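Side-chain contact in transcription elongation factor SPT6 (Candida glabrata, PDB 3PJP), which probably acts as a histone H3-H4 chaperone during RNA polymerase II elongation and, through its tandem SH2 domain, binds the phosphorylated C-terminal repeat domain of the polymerase: residues Y176-P179 and Q183-N186. Residues are numbered along the deposited sequence; the frame is centred on the assembly and turned at random.
Sequences YNYP and QLCN
Tyr178, ending the short strand 176-178, faces the first turns of the helix that follows it, its CA 5.2 Å from that of Leu184. Tyr178 lays its CB and the root of its ring against the helix backbone: CB lies 3.7 Å from Leu184 N, and CD1 approaches Gln183 O obliquely at 3.4 Å. With CG anti to its carbonyl carbon (chi1 -63°), the ring runs alongside the helix, and its OH is hydrogen-bonded to Asn175 ND2. Tyr176 CB sits over one ring face, offset toward the rim. Leu184 meets the tyrosine almost at right angles, its CB 4.0 Å from Tyr178 CB and its CD1 4.1 Å from Tyr178 CD2. Gln183 reaches back across Pro179 with its chain extended beyond CG, bringing OE1 to 3.0 Å from Pro179 CD, a close CH...O approach; OE1 is hydrogen-bonded to a residue just beside the segments, and no hydrogen bond joins the two. Thr180 OG1 accepts a hydrogen bond from Gln183 N in the first turn of the helix. The strand is one edge of the second SH2 module's sheet, pairing with 171-173 through Tyr178 and Phe171, while Leu184 packs helix 181-191 onto Phe171, Leu173 and, from strand 134-139, Phe137.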
loop_
_atom_site.group_PDB
_atom_site.type_symbol
_atom_site.label_atom_id
_atom_site.label_comp_id
_atom_site.label_asym_id
_atom_site.label_seq_id
_atom_site.Cartn_x
_atom_site.Cartn_y
_atom_site.Cartn_z
ATOM N N TYR A 176 -11.452 8.157 4.306
ATOM C CA TYR A 176 -10.465 9.101 3.820
ATOM C C TYR A 176 -9.123 8.447 3.558
ATOM O O TYR A 176 -8.801 7.403 4.123
ATOM C CB TYR A 176 -10.234 10.217 4.839
ATOM C CG TYR A 176 -11.467 10.991 5.259
ATOM C CD1 TYR A 176 -12.553 11.157 4.399
ATOM C CD2 TYR A 176 -11.525 11.571 6.506
ATOM C CE1 TYR A 176 -13.676 11.885 4.803
ATOM C CE2 TYR A 176 -12.637 12.288 6.915
ATOM C CZ TYR A 176 -13.702 12.440 6.055
ATOM O OH TYR A 176 -14.806 13.150 6.467
ATOM N N ASN A 177 -8.343 9.108 2.716
ATOM C CA ASN A 177 -6.957 8.775 2.478
ATOM C C ASN A 177 -6.140 9.643 3.419
ATOM O O ASN A 177 -5.807 10.782 3.083
ATOM C CB ASN A 177 -6.627 9.106 1.025
ATOM C CG ASN A 177 -5.466 8.323 0.514
ATOM O OD1 ASN A 177 -4.388 8.347 1.100
ATOM N ND2 ASN A 177 -5.681 7.582 -0.567
ATOM N N TYR A 178 -5.855 9.144 4.616
ATOM C CA TYR A 178 -5.155 9.931 5.630
ATOM C C TYR A 178 -3.696 10.152 5.239
ATOM O O TYR A 178 -2.957 9.201 5.002
ATOM C CB TYR A 178 -5.294 9.249 7.016
ATOM C CG TYR A 178 -6.738 9.174 7.473
ATOM C CD1 TYR A 178 -7.335 10.240 8.139
ATOM C CD2 TYR A 178 -7.520 8.051 7.202
ATOM C CE1 TYR A 178 -8.657 10.188 8.539
ATOM C CE2 TYR A 178 -8.863 7.991 7.601
ATOM C CZ TYR A 178 -9.420 9.071 8.267
ATOM O OH TYR A 178 -10.738 9.053 8.683
ATOM N N PRO A 179 -3.276 11.422 5.137
ATOM C CA PRO A 179 -1.967 11.649 4.505
ATOM C C PRO A 179 -0.748 11.314 5.364
ATOM O O PRO A 179 0.356 11.212 4.807
ATOM C CB PRO A 179 -1.981 13.152 4.196
ATOM C CG PRO A 179 -3.436 13.551 4.231
ATOM C CD PRO A 179 -4.069 12.658 5.252
ATOM N N GLN A 183 -2.424 11.310 11.346
ATOM C CA GLN A 183 -3.809 11.583 10.955
ATOM C C GLN A 183 -4.598 10.288 10.860
ATOM O O GLN A 183 -5.789 10.255 11.175
ATOM C CB GLN A 183 -3.870 12.319 9.615
ATOM C CG GLN A 183 -3.638 13.831 9.675
ATOM C CD GLN A 183 -3.477 14.432 8.282
ATOM O OE1 GLN A 183 -2.604 14.010 7.517
ATOM N NE2 GLN A 183 -4.326 15.401 7.936
ATOM N N LEU A 184 -3.930 9.227 10.421
ATOM C CA LEU A 184 -4.560 7.909 10.353
ATOM C C LEU A 184 -5.011 7.425 11.730
ATOM O O LEU A 184 -6.135 6.916 11.883
ATOM C CB LEU A 184 -3.588 6.901 9.759
ATOM C CG LEU A 184 -3.987 5.419 9.816
ATOM C CD1 LEU A 184 -5.192 5.182 8.932
ATOM C CD2 LEU A 184 -2.800 4.607 9.310
ATOM N N CYS A 185 -4.137 7.549 12.730
ATOM C CA CYS A 185 -4.500 7.108 14.071
ATOM C C CYS A 185 -5.610 7.982 14.639
ATOM O O CYS A 185 -6.517 7.477 15.263
ATOM C CB CYS A 185 -3.305 7.071 15.027
ATOM S SG CYS A 185 -1.985 5.964 14.499
ATOM N N ASN A 186 -5.534 9.289 14.394
ATOM C CA ASN A 186 -6.602 10.180 14.831
ATOM C C ASN A 186 -7.932 9.847 14.147
ATOM O O ASN A 186 -8.982 9.887 14.774
ATOM C CB ASN A 186 -6.230 11.651 14.591
ATOM C CG ASN A 186 -5.122 12.137 15.521
ATOM O OD1 ASN A 186 -4.857 11.531 16.559
ATOM N ND2 ASN A 186 -4.481 13.245 15.156
#